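Local coordinates for trehalose synthase regulatory protein (Candida albicans, PDB 5HUS) that probably acts as a regulatory subunit in trehalose synthesis, its C-terminal domain having the HAD-type fold of trehalose-phosphatases, at residues A[131-136]-A[169-174]; A[139-144]-A[150-155]. All blocks are in the same frame, centred on the assembly; numbering follows the deposited sequence.

Contact 1 of 2, residues A[131-136]-A[169-174]; sequences ESKVER and GETIQH
Helices 116-136 and 161-179 pack nearly antiparallel over one face of a four-stranded antiparallel sheet, and Lys133 of the first bridges to Glu170, Thr171 and His174 of the second. The axes of the two segments come within 11.4 Å of each other, with 158° between their directions. This is a wide spacing, and a long side chain bridges it. Lys133 and Thr171 are the facing residues, with CA atoms 7.5 Å apart.

The ammonium group of Lys133 does the polar work. NZ gives a hydrogen bond of 2.9 Å to OE1 of Glu170, and this bond is part of a salt bridge. It meets OE1 on the syn lone pair, the side of the second carboxylate oxygen. NZ also donates to ND1 of His174 over 3.1 Å. Here it lies at the edge of the imidazole, only 5° out of the ring plane. ND1 therefore acts as the acceptor. Glu170 and His174 are one helical turn apart, and both send CG anti to the backbone N. The Glu170 chain then bends at chi2 (-82°), and the Lys133 chain crosses it at about a right angle.

The sheet under the helices is consistent with the small cap domain inserted in the HAD-type fold of trehalose-phosphatases. Phe151 of strand 149-152 touches both Lys133 and Thr171 from that side. The aliphatic part of Lys133 passes alongside Thr171 in the opposite direction. Its CG lies 3.5 Å from Thr171 OG1, a packing contact. That hydroxyl is hydrogen-bonded to Thr167 O, one turn earlier in its own helix. The methyl CG2 of Thr171 comes within 4.1 Å of Lys133 CG. The positive charge of Lys133 would tend to keep Glu170 ionised and His174 neutral.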
ATOM      1  N   GLU A 131     -22.350  -1.925   9.271  1.00 27.26           N
ATOM      2  CA  GLU A 131     -23.630  -2.263   8.651  1.00 28.70           C
ATOM      3  C   GLU A 131     -24.784  -1.497   9.301  1.00 33.31           C
ATOM      4  O   GLU A 131     -25.735  -1.113   8.621  1.00 33.85           O
ATOM      5  CB  GLU A 131     -23.876  -3.775   8.712  1.00 30.28           C
ATOM      6  CG  GLU A 131     -23.141  -4.548   7.616  1.00 24.13           C
ATOM      7  CD  GLU A 131     -23.289  -6.054   7.745  1.00 36.36           C
ATOM      8  OE1 GLU A 131     -23.618  -6.535   8.850  1.00 40.62           O
ATOM      9  OE2 GLU A 131     -23.071  -6.756   6.739  1.00 35.69           O
ATOM     10  N   SER A 132     -24.681  -1.250  10.606  1.00 32.61           N
ATOM     11  CA  SER A 132     -25.704  -0.494  11.326  1.00 34.37           C
ATOM     12  C   SER A 132     -25.716   0.976  10.908  1.00 37.97           C
ATOM     13  O   SER A 132     -26.753   1.638  10.973  1.00 34.99           O
ATOM     14  CB  SER A 132     -25.501  -0.605  12.840  1.00 35.33           C
ATOM     15  OG  SER A 132     -24.404   0.181  13.276  1.00 46.19           O
ATOM     16  N   LYS A 133     -24.563   1.486  10.486  1.00 28.64           N
ATOM     17  CA  LYS A 133     -24.483   2.840   9.954  1.00 28.35           C
ATOM     18  C   LYS A 133     -25.132   2.899   8.580  1.00 34.60           C
ATOM     19  O   LYS A 133     -25.805   3.873   8.241  1.00 30.94           O
ATOM     20  CB  LYS A 133     -23.031   3.316   9.858  1.00 32.93           C
ATOM     21  CG  LYS A 133     -22.259   3.271  11.164  1.00 31.18           C
ATOM     22  CD  LYS A 133     -22.901   4.141  12.232  1.00 40.02           C
ATOM     23  CE  LYS A 133     -22.061   4.145  13.503  1.00 33.69           C
ATOM     24  NZ  LYS A 133     -22.703   4.937  14.591  1.00 34.42           N
ATOM     25  N   VAL A 134     -24.911   1.852   7.790  1.00 31.10           N
ATOM     26  CA  VAL A 134     -25.472   1.770   6.447  1.00 30.16           C
ATOM     27  C   VAL A 134     -26.991   1.866   6.498  1.00 28.16           C
ATOM     28  O   VAL A 134     -27.601   2.571   5.694  1.00 33.23           O
ATOM     29  CB  VAL A 134     -25.050   0.464   5.735  1.00 29.43           C
ATOM     30  CG1 VAL A 134     -25.827   0.278   4.438  1.00 26.18           C
ATOM     31  CG2 VAL A 134     -23.547   0.464   5.464  1.00 30.18           C
ATOM     32  N   GLU A 135     -27.595   1.172   7.460  1.00 37.07           N
ATOM     33  CA  GLU A 135     -29.047   1.173   7.622  1.00 42.64           C
ATOM     34  C   GLU A 135     -29.603   2.577   7.837  1.00 38.69           C
ATOM     35  O   GLU A 135     -30.665   2.915   7.319  1.00 58.91           O
ATOM     36  CB  GLU A 135     -29.456   0.279   8.795  1.00 43.18           C
ATOM     37  CG  GLU A 135     -28.925  -1.143   8.712  1.00 49.18           C
ATOM     38  CD  GLU A 135     -29.231  -1.961   9.956  1.00 63.65           C
ATOM     39  OE1 GLU A 135     -29.015  -1.453  11.079  1.00 59.97           O
ATOM     40  OE2 GLU A 135     -29.694  -3.113   9.807  1.00 68.71           O
ATOM     41  N   ARG A 136     -28.875   3.395   8.589  1.00 41.30           N
ATOM     42  CA  ARG A 136     -29.355   4.724   8.951  1.00 43.62           C
ATOM     43  C   ARG A 136     -28.950   5.786   7.928  1.00 46.63           C
ATOM     44  O   ARG A 136     -29.318   6.954   8.061  1.00 43.51           O
ATOM     45  CB  ARG A 136     -28.846   5.104  10.347  1.00 55.48           C
ATOM     46  CG  ARG A 136     -29.191   4.070  11.416  1.00 47.41           C
ATOM     47  CD  ARG A 136     -28.663   4.448  12.790  1.00 51.41           C
ATOM     48  NE  ARG A 136     -29.525   5.415  13.467  1.00 74.84           N
ATOM     49  CZ  ARG A 136     -29.383   5.783  14.737  1.00 74.13           C
ATOM     50  NH1 ARG A 136     -28.417   5.258  15.480  1.00 72.43           N
ATOM     51  NH2 ARG A 136     -30.218   6.667  15.270  1.00 66.34           N
ATOM     52  N   GLY A 169     -17.921  11.004   9.737  1.00 33.75           N
ATOM     53  CA  GLY A 169     -17.108  11.529  10.826  1.00 26.87           C
ATOM     54  C   GLY A 169     -17.539  10.945  12.160  1.00 32.43           C
ATOM     55  O   GLY A 169     -16.707  10.649  13.024  1.00 30.82           O
ATOM     56  N   GLU A 170     -18.847  10.772  12.323  1.00 29.13           N
ATOM     57  CA  GLU A 170     -19.407  10.172  13.527  1.00 33.05           C
ATOM     58  C   GLU A 170     -18.933   8.727  13.666  1.00 32.72           C
ATOM     59  O   GLU A 170     -18.582   8.269  14.756  1.00 30.98           O
ATOM     60  CB  GLU A 170     -20.937  10.241  13.480  1.00 31.19           C
ATOM     61  CG  GLU A 170     -21.638   9.863  14.762  1.00 32.41           C
ATOM     62  CD  GLU A 170     -21.796   8.364  14.930  1.00 35.82           C
ATOM     63  OE1 GLU A 170     -22.058   7.672  13.922  1.00 38.60           O
ATOM     64  OE2 GLU A 170     -21.650   7.880  16.075  1.00 43.38           O
ATOM     65  N   THR A 171     -18.924   8.024  12.538  1.00 28.94           N
ATOM     66  CA  THR A 171     -18.518   6.627  12.476  1.00 26.70           C
ATOM     67  C   THR A 171     -17.038   6.452  12.789  1.00 23.06           C
ATOM     68  O   THR A 171     -16.643   5.513  13.484  1.00 26.80           O
ATOM     69  CB  THR A 171     -18.830   6.038  11.087  1.00 29.41           C
ATOM     70  OG1 THR A 171     -20.243   6.121  10.849  1.00 31.50           O
ATOM     71  CG2 THR A 171     -18.391   4.585  11.002  1.00 26.89           C
ATOM     72  N   ILE A 172     -16.218   7.366  12.280  1.00 24.85           N
ATOM     73  CA  ILE A 172     -14.796   7.378  12.604  1.00 22.22           C
ATOM     74  C   ILE A 172     -14.563   7.496  14.116  1.00 31.15           C
ATOM     75  O   ILE A 172     -13.748   6.763  14.684  1.00 25.00           O
ATOM     76  CB  ILE A 172     -14.078   8.526  11.875  1.00 23.78           C
ATOM     77  CG1 ILE A 172     -13.959   8.198  10.384  1.00 30.09           C
ATOM     78  CG2 ILE A 172     -12.703   8.762  12.476  1.00 26.66           C
ATOM     79  CD1 ILE A 172     -13.429   9.334   9.554  1.00 29.30           C
ATOM     80  N   GLN A 173     -15.285   8.404  14.768  1.00 32.80           N
ATOM     81  CA  GLN A 173     -15.147   8.578  16.215  1.00 26.24           C
ATOM     82  C   GLN A 173     -15.593   7.328  16.966  1.00 26.77           C
ATOM     83  O   GLN A 173     -14.928   6.891  17.907  1.00 33.19           O
ATOM     84  CB  GLN A 173     -15.944   9.793  16.702  1.00 27.20           C
ATOM     85  CG  GLN A 173     -15.904   9.976  18.218  1.00 31.87           C
ATOM     86  CD  GLN A 173     -16.444  11.320  18.665  1.00 37.64           C
ATOM     87  OE1 GLN A 173     -16.854  12.144  17.844  1.00 39.04           O
ATOM     88  NE2 GLN A 173     -16.445  11.552  19.975  1.00 39.40           N
ATOM     89  N   HIS A 174     -16.719   6.763  16.539  1.00 26.17           N
ATOM     90  CA  HIS A 174     -17.281   5.539  17.118  1.00 27.27           C
ATOM     91  C   HIS A 174     -16.276   4.382  17.045  1.00 33.17           C
ATOM     92  O   HIS A 174     -15.933   3.774  18.063  1.00 26.53           O
ATOM     93  CB  HIS A 174     -18.587   5.190  16.389  1.00 28.42           C
ATOM     94  CG  HIS A 174     -19.316   3.999  16.937  1.00 24.89           C
ATOM     95  ND1 HIS A 174     -20.575   3.643  16.500  1.00 27.12           N
ATOM     96  CD2 HIS A 174     -18.971   3.081  17.870  1.00 28.72           C
ATOM     97  CE1 HIS A 174     -20.971   2.557  17.138  1.00 29.65           C
ATOM     98  NE2 HIS A 174     -20.015   2.196  17.977  1.00 27.48           N
TER

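Contact 2 of 2, residues A[139-144]-A[150-155]; sequences GSFCEA and RFHAGK
Glu143 O accepts a hydrogen bond of 2.8 Å from Arg150 N, and Glu143 N returns one of equal length to Arg150 O. Both are nearly straight at hydrogen. Phe141 and His152 form the next hydrogen-bonded pair, with Cys142 and Phe151 as the non-hydrogen-bonded pair between them. This is the antiparallel hairpin of strands 141-144 and 149-152, at one side of the four-stranded sheet, consistent with a cap domain. Phe151 continues the sheet through backbone bonds to Val193.

On the face carrying Phe141, Glu143, Arg150 and His152, His152 NE2 donates to Glu143 OE1 over 2.9 Å. The carboxylate is met on its anti side, 31° out of its plane. The His152 and Phe141 rings are near parallel (16°) but slid apart, barely overlapping. Their main contact is CH-pi, with His152 CB 3.6 Å from the phenyl centroid. Phe141 CG sits between the backbone N and the carbonyl carbon (chi1 46°), which brings the ring over His152 CB. Arg150 NH1 is hydrogen-bonded to Ser192 OG, and its charge makes a cation-pi contact with Tyr76. On the other face, Ser140 OG, hydrogen-bonded to Leu137 O, meets the edge of Phe151 at CE1. Beyond the strands, Lys155 N is hydrogen-bonded to Gly139 O, from above the carbonyl plane.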
ATOM      1  N   GLY A 139     -28.261   4.767   0.653  1.00 33.71           N
ATOM      2  CA  GLY A 139     -27.334   5.051  -0.423  1.00 28.45           C
ATOM      3  C   GLY A 139     -25.917   4.619  -0.083  1.00 30.18           C
ATOM      4  O   GLY A 139     -25.082   4.434  -0.971  1.00 29.80           O
ATOM      5  N   SER A 140     -25.640   4.460   1.206  1.00 28.63           N
ATOM      6  CA  SER A 140     -24.311   4.034   1.626  1.00 34.39           C
ATOM      7  C   SER A 140     -24.232   2.514   1.617  1.00 35.33           C
ATOM      8  O   SER A 140     -25.257   1.835   1.575  1.00 28.89           O
ATOM      9  CB  SER A 140     -23.971   4.584   3.014  1.00 34.55           C
ATOM     10  OG  SER A 140     -24.746   3.973   4.029  1.00 30.06           O
ATOM     11  N   PHE A 141     -23.015   1.977   1.638  1.00 31.35           N
ATOM     12  CA  PHE A 141     -22.854   0.532   1.690  1.00 27.30           C
ATOM     13  C   PHE A 141     -21.551   0.115   2.356  1.00 27.83           C
ATOM     14  O   PHE A 141     -20.628   0.914   2.513  1.00 25.63           O
ATOM     15  CB  PHE A 141     -22.951  -0.088   0.286  1.00 29.69           C
ATOM     16  CG  PHE A 141     -22.163   0.633  -0.782  1.00 26.56           C
ATOM     17  CD1 PHE A 141     -22.732   1.679  -1.497  1.00 26.76           C
ATOM     18  CD2 PHE A 141     -20.877   0.223  -1.115  1.00 27.14           C
ATOM     19  CE1 PHE A 141     -22.025   2.330  -2.496  1.00 31.03           C
ATOM     20  CE2 PHE A 141     -20.164   0.862  -2.122  1.00 25.35           C
ATOM     21  CZ  PHE A 141     -20.737   1.924  -2.809  1.00 28.48           C
ATOM     22  N   CYS A 142     -21.508  -1.149   2.760  1.00 24.78           N
ATOM     23  CA  CYS A 142     -20.370  -1.712   3.469  1.00 28.37           C
ATOM     24  C   CYS A 142     -19.615  -2.695   2.584  1.00 28.93           C
ATOM     25  O   CYS A 142     -20.217  -3.574   1.976  1.00 28.62           O
ATOM     26  CB  CYS A 142     -20.837  -2.409   4.751  1.00 26.15           C
ATOM     27  SG  CYS A 142     -19.539  -3.314   5.619  1.00 31.81           S
ATOM     28  N   GLU A 143     -18.299  -2.529   2.513  1.00 23.05           N
ATOM     29  CA  GLU A 143     -17.436  -3.476   1.830  1.00 23.53           C
ATOM     30  C   GLU A 143     -16.564  -4.165   2.869  1.00 26.96           C
ATOM     31  O   GLU A 143     -15.738  -3.522   3.513  1.00 25.70           O
ATOM     32  CB  GLU A 143     -16.578  -2.767   0.781  1.00 23.25           C
ATOM     33  CG  GLU A 143     -15.538  -3.663   0.118  1.00 26.14           C
ATOM     34  CD  GLU A 143     -14.667  -2.924  -0.877  1.00 32.17           C
ATOM     35  OE1 GLU A 143     -14.515  -1.685  -0.762  1.00 30.04           O
ATOM     36  OE2 GLU A 143     -14.127  -3.592  -1.786  1.00 36.56           O
ATOM     37  N   ALA A 144     -16.769  -5.465   3.056  1.00 20.57           N
ATOM     38  CA  ALA A 144     -15.976  -6.217   4.015  1.00 20.97           C
ATOM     39  C   ALA A 144     -15.005  -7.142   3.287  1.00 21.75           C
ATOM     40  O   ALA A 144     -15.424  -8.041   2.569  1.00 22.11           O
ATOM     41  CB  ALA A 144     -16.882  -7.018   4.945  1.00 26.72           C
ATOM     42  N   ARG A 150     -14.544  -1.222   4.626  1.00 18.66           N
ATOM     43  CA  ARG A 150     -14.696   0.109   4.054  1.00 23.21           C
ATOM     44  C   ARG A 150     -16.165   0.521   4.022  1.00 28.61           C
ATOM     45  O   ARG A 150     -17.019  -0.205   3.516  1.00 27.59           O
ATOM     46  CB  ARG A 150     -14.084   0.170   2.652  1.00 22.05           C
ATOM     47  CG  ARG A 150     -13.872   1.590   2.148  1.00 30.85           C
ATOM     48  CD  ARG A 150     -13.146   1.624   0.805  1.00 35.27           C
ATOM     49  NE  ARG A 150     -11.735   1.259   0.906  1.00 38.10           N
ATOM     50  CZ  ARG A 150     -10.730   2.124   0.807  1.00 43.40           C
ATOM     51  NH1 ARG A 150     -10.974   3.412   0.603  1.00 41.88           N
ATOM     52  NH2 ARG A 150      -9.477   1.703   0.906  1.00 45.08           N
ATOM     53  N   PHE A 151     -16.440   1.693   4.587  1.00 21.70           N
ATOM     54  CA  PHE A 151     -17.786   2.246   4.646  1.00 21.95           C
ATOM     55  C   PHE A 151     -17.911   3.295   3.546  1.00 25.08           C
ATOM     56  O   PHE A 151     -17.339   4.375   3.650  1.00 25.34           O
ATOM     57  CB  PHE A 151     -18.045   2.851   6.033  1.00 26.17           C
ATOM     58  CG  PHE A 151     -19.425   3.428   6.219  1.00 30.10           C
ATOM     59  CD1 PHE A 151     -20.502   2.972   5.478  1.00 29.75           C
ATOM     60  CD2 PHE A 151     -19.641   4.430   7.154  1.00 36.52           C
ATOM     61  CE1 PHE A 151     -21.765   3.511   5.662  1.00 32.59           C
ATOM     62  CE2 PHE A 151     -20.901   4.970   7.339  1.00 35.30           C
ATOM     63  CZ  PHE A 151     -21.962   4.510   6.590  1.00 31.38           C
ATOM     64  N   HIS A 152     -18.649   2.972   2.487  1.00 22.91           N
ATOM     65  CA  HIS A 152     -18.780   3.862   1.337  1.00 27.84           C
ATOM     66  C   HIS A 152     -20.001   4.770   1.452  1.00 23.09           C
ATOM     67  O   HIS A 152     -21.104   4.302   1.718  1.00 27.32           O
ATOM     68  CB  HIS A 152     -18.891   3.062   0.039  1.00 27.91           C
ATOM     69  CG  HIS A 152     -17.684   2.236  -0.286  1.00 27.59           C
ATOM     70  ND1 HIS A 152     -16.720   2.656  -1.176  1.00 25.52           N
ATOM     71  CD2 HIS A 152     -17.307   1.003   0.125  1.00 25.04           C
ATOM     72  CE1 HIS A 152     -15.791   1.722  -1.288  1.00 27.88           C
ATOM     73  NE2 HIS A 152     -16.125   0.708  -0.511  1.00 19.88           N
ATOM     74  N   ALA A 153     -19.803   6.065   1.230  1.00 26.64           N
ATOM     75  CA  ALA A 153     -20.912   7.012   1.243  1.00 29.09           C
ATOM     76  C   ALA A 153     -21.891   6.702   0.115  1.00 26.43           C
ATOM     77  O   ALA A 153     -23.100   6.854   0.274  1.00 24.74           O
ATOM     78  CB  ALA A 153     -20.398   8.435   1.124  1.00 34.52           C
ATOM     79  N   GLY A 154     -21.355   6.261  -1.020  1.00 28.18           N
ATOM     80  CA  GLY A 154     -22.176   5.927  -2.168  1.00 27.97           C
ATOM     81  C   GLY A 154     -23.065   7.090  -2.560  1.00 31.16           C
ATOM     82  O   GLY A 154     -22.608   8.230  -2.636  1.00 33.60           O
ATOM     83  N   LYS A 155     -24.344   6.800  -2.767  1.00 35.35           N
ATOM     84  CA  LYS A 155     -25.293   7.801  -3.244  1.00 34.88           C
ATOM     85  C   LYS A 155     -25.689   8.796  -2.155  1.00 38.13           C
ATOM     86  O   LYS A 155     -26.207   9.871  -2.455  1.00 42.18           O
ATOM     87  CB  LYS A 155     -26.543   7.119  -3.807  1.00 31.92           C
ATOM     88  CG  LYS A 155     -27.414   8.032  -4.667  1.00 37.82           C
ATOM     89  CD  LYS A 155     -28.712   7.347  -5.068  1.00 45.26           C
ATOM     90  CE  LYS A 155     -29.699   8.345  -5.665  1.00 39.83           C
ATOM     91  NZ  LYS A 155     -31.090   7.816  -5.666  1.00 55.37           N
TER

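How the contacts relate
The centres of the two contacts lie 10 Å apart, on the same side of the chain's centre. In the chain, helix 116-136 leads into strand 141-144, the hairpin returns through strand 149-152, and helix 161-179 follows. Contact 2 is therefore nested inside the loop closed by contact 1. The two layers touch directly. Val134 CG1 packs 3.3 Å from Ser140 O, and Val134 CG2 lies 3.5 Å from Phe151 CE1. Phe151 belongs to contact 2, but its side chain packs against both helices of contact 1. Together the contacts join two helices packed on one face of an antiparallel sheet, consistent with the cap domain of a trehalose-phosphatase-like HAD fold.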